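Lovastatin nonaketide synthase, polyketide synthase component (Aspergillus terreus, PDB 7CPX) builds the dihydromonacolin L backbone of the cholesterol-lowering agent lovastatin by repeated condensation of malonyl units, with reduction, dehydration and methylation steps. Local coordinates at residues A[2168-2176]-A[2363-2371]. The protein carries 2 engineered substitutions. Numbering follows the deposited sequence.
Sequences LGRSLGRWM and EHELHTLFA
W2175 and H2367 lie against each other in opposite directions, and their reciprocal overlap illustrates how two helices can interlock through aromatic side chains without a classical stack. CB of H2367 sits almost directly over the five-membered ring of W2175, 3.6 Å from its centroid, while CB of W2175 lies over one face of the imidazole in return, toward its rim, 3.7 Å from the H2367 centroid. Both are CH-pi contacts; the ring planes themselves meet obliquely, at 33°. H2367 reaches helix 2167-2178 because its CG stands beside the backbone N (chi1 -61°), which directs the imidazole across to S2171. There NE2 gives a weak hydrogen bond to S2171 OG, 3.2 Å away. That hydroxyl is turned back onto its own helix, where it is also hydrogen-bonded to the carbonyl oxygens of L2168 and D2167. NE1 of the indole is hydrogen-bonded to OD2 of D2148, which helps fix the turn of the ring while CB of H2367 lies over one face.

Farther along, A2371 places its CB 3.4 Å from CH2 of W2175, at the six-membered end of the indole. L2172 packs between H2367 and F2370: its CD1 touches both, and its CD2 rides over the face of the F2370 ring, 3.9 Å from the centroid. F2288 meets F2370 edge-to-face, tying this cluster to strand 2288-2294. At the other end, the side chains of L2168 and L2366 cross at about a right angle, CD1 of the first meeting CD2 of the second.

The short helical axes pass 9.8 Å apart at -63°. This buried crossing joins the helix following strand 2158-2162, whose L2168 also lines the NADP pocket, to helix 2363-2385 on one side of the parallel sheet, as in the Rossmann-type fold of ketoreductase domains.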
ATOM      1  N   LEU A2168      22.757  49.307  -3.141  1.00101.23           N
ATOM      2  CA  LEU A2168      22.163  49.470  -4.463  1.00101.23           C
ATOM      3  C   LEU A2168      23.232  49.424  -5.546  1.00101.23           C
ATOM      4  O   LEU A2168      23.100  48.696  -6.538  1.00101.23           O
ATOM      5  CB  LEU A2168      21.390  50.788  -4.518  1.00101.23           C
ATOM      6  CG  LEU A2168      20.782  51.217  -5.854  1.00101.23           C
ATOM      7  CD1 LEU A2168      19.655  52.198  -5.599  1.00101.23           C
ATOM      8  CD2 LEU A2168      21.815  51.843  -6.781  1.00101.23           C
ATOM      9  N   GLY A2169      24.301  50.198  -5.370  1.00 99.17           N
ATOM     10  CA  GLY A2169      25.347  50.229  -6.375  1.00 99.17           C
ATOM     11  C   GLY A2169      26.066  48.903  -6.512  1.00 99.17           C
ATOM     12  O   GLY A2169      26.402  48.479  -7.619  1.00 99.17           O
ATOM     13  N   ARG A2170      26.322  48.235  -5.388  1.00 99.99           N
ATOM     14  CA  ARG A2170      26.986  46.937  -5.438  1.00 99.99           C
ATOM     15  C   ARG A2170      26.113  45.899  -6.131  1.00 99.99           C
ATOM     16  O   ARG A2170      26.611  45.083  -6.917  1.00 99.99           O
ATOM     17  CB  ARG A2170      27.351  46.491  -4.026  1.00 99.99           C
ATOM     18  CG  ARG A2170      28.493  47.291  -3.434  1.00 99.99           C
ATOM     19  CD  ARG A2170      28.815  46.843  -2.027  1.00 99.99           C
ATOM     20  NE  ARG A2170      27.710  47.096  -1.112  1.00 99.99           N
ATOM     21  CZ  ARG A2170      27.734  46.810   0.182  1.00 99.99           C
ATOM     22  NH1 ARG A2170      28.792  46.254   0.748  1.00 99.99           N
ATOM     23  NH2 ARG A2170      26.670  47.090   0.929  1.00 99.99           N
ATOM     24  N   SER A2171      24.808  45.912  -5.855  1.00 98.68           N
ATOM     25  CA  SER A2171      23.900  45.012  -6.554  1.00 98.68           C
ATOM     26  C   SER A2171      23.893  45.306  -8.047  1.00 98.68           C
ATOM     27  O   SER A2171      23.915  44.385  -8.874  1.00 98.68           O
ATOM     28  CB  SER A2171      22.491  45.139  -5.981  1.00 98.68           C
ATOM     29  OG  SER A2171      22.026  46.473  -6.073  1.00 98.68           O
ATOM     30  N   LEU A2172      23.865  46.588  -8.412  1.00 97.53           N
ATOM     31  CA  LEU A2172      23.882  46.946  -9.824  1.00 97.53           C
ATOM     32  C   LEU A2172      25.164  46.468 -10.491  1.00 97.53           C
ATOM     33  O   LEU A2172      25.138  45.974 -11.620  1.00 97.53           O
ATOM     34  CB  LEU A2172      23.729  48.456  -9.986  1.00 97.53           C
ATOM     35  CG  LEU A2172      23.500  48.932 -11.420  1.00 97.53           C
ATOM     36  CD1 LEU A2172      22.115  48.543 -11.899  1.00 97.53           C
ATOM     37  CD2 LEU A2172      23.693  50.428 -11.522  1.00 97.53           C
ATOM     38  N   GLY A2173      26.297  46.609  -9.803  1.00 99.21           N
ATOM     39  CA  GLY A2173      27.558  46.163 -10.371  1.00 99.21           C
ATOM     40  C   GLY A2173      27.631  44.657 -10.534  1.00 99.21           C
ATOM     41  O   GLY A2173      28.124  44.156 -11.551  1.00 99.21           O
ATOM     42  N   ARG A2174      27.158  43.910  -9.533  1.00 98.49           N
ATOM     43  CA  ARG A2174      27.170  42.457  -9.655  1.00 98.49           C
ATOM     44  C   ARG A2174      26.249  42.009 -10.782  1.00 98.49           C
ATOM     45  O   ARG A2174      26.574  41.080 -11.530  1.00 98.49           O
ATOM     46  CB  ARG A2174      26.786  41.796  -8.331  1.00 98.49           C
ATOM     47  CG  ARG A2174      25.302  41.776  -8.009  1.00 98.49           C
ATOM     48  CD  ARG A2174      25.027  40.910  -6.796  1.00 98.49           C
ATOM     49  NE  ARG A2174      25.451  39.530  -7.011  1.00 98.49           N
ATOM     50  CZ  ARG A2174      24.726  38.607  -7.628  1.00 98.49           C
ATOM     51  NH1 ARG A2174      23.524  38.878  -8.109  1.00 98.49           N
ATOM     52  NH2 ARG A2174      25.221  37.381  -7.770  1.00 98.49           N
ATOM     53  N   TRP A2175      25.102  42.675 -10.937  1.00 96.12           N
ATOM     54  CA  TRP A2175      24.228  42.379 -12.066  1.00 96.12           C
ATOM     55  C   TRP A2175      24.915  42.696 -13.390  1.00 96.12           C
ATOM     56  O   TRP A2175      24.832  41.917 -14.349  1.00 96.12           O
ATOM     57  CB  TRP A2175      22.928  43.171 -11.925  1.00 96.12           C
ATOM     58  CG  TRP A2175      22.093  43.181 -13.153  1.00 96.12           C
ATOM     59  CD1 TRP A2175      21.138  42.278 -13.502  1.00 96.12           C
ATOM     60  CD2 TRP A2175      22.134  44.151 -14.202  1.00 96.12           C
ATOM     61  NE1 TRP A2175      20.580  42.621 -14.708  1.00 96.12           N
ATOM     62  CE2 TRP A2175      21.175  43.770 -15.158  1.00 96.12           C
ATOM     63  CE3 TRP A2175      22.889  45.304 -14.427  1.00 96.12           C
ATOM     64  CZ2 TRP A2175      20.954  44.498 -16.320  1.00 96.12           C
ATOM     65  CZ3 TRP A2175      22.665  46.027 -15.579  1.00 96.12           C
ATOM     66  CH2 TRP A2175      21.708  45.622 -16.511  1.00 96.12           C
ATOM     67  N   MET A2176      25.605  43.835 -13.456  1.00 98.33           N
ATOM     68  CA  MET A2176      26.341  44.196 -14.661  1.00 98.33           C
ATOM     69  C   MET A2176      27.319  43.098 -15.047  1.00 98.33           C
ATOM     70  O   MET A2176      27.328  42.627 -16.191  1.00 98.33           O
ATOM     71  CB  MET A2176      27.093  45.506 -14.438  1.00 98.33           C
ATOM     72  CG  MET A2176      26.280  46.764 -14.602  1.00 98.33           C
ATOM     73  SD  MET A2176      27.357  48.195 -14.404  1.00 98.33           S
ATOM     74  CE  MET A2176      26.299  49.517 -14.966  1.00 98.33           C
ATOM     75  N   GLU A2363      15.428  45.512  -6.020  1.00 99.06           N
ATOM     76  CA  GLU A2363      16.829  45.512  -6.422  1.00 99.06           C
ATOM     77  C   GLU A2363      16.971  45.045  -7.865  1.00 99.06           C
ATOM     78  O   GLU A2363      17.606  45.709  -8.693  1.00 99.06           O
ATOM     79  CB  GLU A2363      17.630  44.616  -5.475  1.00 99.06           C
ATOM     80  CG  GLU A2363      19.078  44.380  -5.873  1.00 99.06           C
ATOM     81  CD  GLU A2363      19.785  43.435  -4.920  1.00 99.06           C
ATOM     82  OE1 GLU A2363      19.329  43.306  -3.765  1.00 99.06           O
ATOM     83  OE2 GLU A2363      20.789  42.815  -5.328  1.00 99.06           O
ATOM     84  N   HIS A2364      16.361  43.905  -8.188  1.00 96.49           N
ATOM     85  CA  HIS A2364      16.449  43.372  -9.540  1.00 96.49           C
ATOM     86  C   HIS A2364      15.537  44.117 -10.503  1.00 96.49           C
ATOM     87  O   HIS A2364      15.863  44.241 -11.687  1.00 96.49           O
ATOM     88  CB  HIS A2364      16.124  41.881  -9.521  1.00 96.49           C
ATOM     89  CG  HIS A2364      16.852  41.136  -8.449  1.00 96.49           C
ATOM     90  ND1 HIS A2364      18.186  40.802  -8.550  1.00 96.49           N
ATOM     91  CD2 HIS A2364      16.442  40.688  -7.239  1.00 96.49           C
ATOM     92  CE1 HIS A2364      18.562  40.168  -7.455  1.00 96.49           C
ATOM     93  NE2 HIS A2364      17.523  40.085  -6.643  1.00 96.49           N
ATOM     94  N   GLU A2365      14.406  44.636 -10.025  1.00 98.74           N
ATOM     95  CA  GLU A2365      13.616  45.527 -10.865  1.00 98.74           C
ATOM     96  C   GLU A2365      14.358  46.830 -11.122  1.00 98.74           C
ATOM     97  O   GLU A2365      14.242  47.409 -12.207  1.00 98.74           O
ATOM     98  CB  GLU A2365      12.257  45.798 -10.228  1.00 98.74           C
ATOM     99  CG  GLU A2365      11.259  44.674 -10.422  1.00 98.74           C
ATOM    100  CD  GLU A2365       9.856  45.070 -10.019  1.00 98.74           C
ATOM    101  OE1 GLU A2365       9.706  46.115  -9.353  1.00 98.74           O
ATOM    102  OE2 GLU A2365       8.903  44.339 -10.367  1.00 98.74           O
ATOM    103  N   LEU A2366      15.136  47.302 -10.147  1.00 98.11           N
ATOM    104  CA  LEU A2366      16.002  48.448 -10.396  1.00 98.11           C
ATOM    105  C   LEU A2366      17.068  48.107 -11.427  1.00 98.11           C
ATOM    106  O   LEU A2366      17.416  48.939 -12.273  1.00 98.11           O
ATOM    107  CB  LEU A2366      16.651  48.917  -9.096  1.00 98.11           C
ATOM    108  CG  LEU A2366      17.729  49.991  -9.256  1.00 98.11           C
ATOM    109  CD1 LEU A2366      17.183  51.207  -9.979  1.00 98.11           C
ATOM    110  CD2 LEU A2366      18.280  50.386  -7.906  1.00 98.11           C
ATOM    111  N   HIS A2367      17.607  46.888 -11.363  1.00 95.89           N
ATOM    112  CA  HIS A2367      18.552  46.452 -12.386  1.00 95.89           C
ATOM    113  C   HIS A2367      17.896  46.452 -13.759  1.00 95.89           C
ATOM    114  O   HIS A2367      18.505  46.870 -14.747  1.00 95.89           O
ATOM    115  CB  HIS A2367      19.087  45.062 -12.049  1.00 95.89           C
ATOM    116  CG  HIS A2367      19.833  44.998 -10.755  1.00 95.89           C
ATOM    117  ND1 HIS A2367      20.175  43.808 -10.151  1.00 95.89           N
ATOM    118  CD2 HIS A2367      20.307  45.977  -9.950  1.00 95.89           C
ATOM    119  CE1 HIS A2367      20.825  44.058  -9.029  1.00 95.89           C
ATOM    120  NE2 HIS A2367      20.919  45.366  -8.883  1.00 95.89           N
ATOM    121  N   THR A2368      16.653  45.977 -13.836  1.00 96.86           N
ATOM    122  CA  THR A2368      15.922  45.986 -15.099  1.00 96.86           C
ATOM    123  C   THR A2368      15.710  47.410 -15.598  1.00 96.86           C
ATOM    124  O   THR A2368      15.841  47.685 -16.796  1.00 96.86           O
ATOM    125  CB  THR A2368      14.580  45.275 -14.925  1.00 96.86           C
ATOM    126  OG1 THR A2368      14.797  43.966 -14.384  1.00 96.86           O
ATOM    127  CG2 THR A2368      13.850  45.148 -16.253  1.00 96.86           C
ATOM    128  N   LEU A2369      15.361  48.325 -14.694  1.00 99.79           N
ATOM    129  CA  LEU A2369      15.159  49.719 -15.077  1.00 99.79           C
ATOM    130  C   LEU A2369      16.446  50.332 -15.611  1.00 99.79           C
ATOM    131  O   LEU A2369      16.438  51.023 -16.637  1.00 99.79           O
ATOM    132  CB  LEU A2369      14.637  50.506 -13.874  1.00 99.79           C
ATOM    133  CG  LEU A2369      14.713  52.032 -13.904  1.00 99.79           C
ATOM    134  CD1 LEU A2369      13.982  52.607 -15.101  1.00 99.79           C
ATOM    135  CD2 LEU A2369      14.139  52.591 -12.615  1.00 99.79           C
ATOM    136  N   PHE A2370      17.566  50.080 -14.934  1.00 97.80           N
ATOM    137  CA  PHE A2370      18.849  50.582 -15.413  1.00 97.80           C
ATOM    138  C   PHE A2370      19.207  49.965 -16.757  1.00 97.80           C
ATOM    139  O   PHE A2370      19.749  50.642 -17.639  1.00 97.80           O
ATOM    140  CB  PHE A2370      19.940  50.292 -14.384  1.00 97.80           C
ATOM    141  CG  PHE A2370      21.313  50.693 -14.832  1.00 97.80           C
ATOM    142  CD1 PHE A2370      22.096  49.824 -15.565  1.00 97.80           C
ATOM    143  CD2 PHE A2370      21.819  51.940 -14.519  1.00 97.80           C
ATOM    144  CE1 PHE A2370      23.354  50.189 -15.982  1.00 97.80           C
ATOM    145  CE2 PHE A2370      23.078  52.312 -14.931  1.00 97.80           C
ATOM    146  CZ  PHE A2370      23.849  51.436 -15.663  1.00 97.80           C
ATOM    147  N   ALA A2371      18.924  48.674 -16.926  1.00 98.41           N
ATOM    148  CA  ALA A2371      19.200  48.007 -18.190  1.00 98.41           C
ATOM    149  C   ALA A2371      18.412  48.648 -19.318  1.00 98.41           C
ATOM    150  O   ALA A2371      18.945  48.907 -20.402  1.00 98.41           O
ATOM    151  CB  ALA A2371      18.845  46.527 -18.081  1.00 98.41           C
TER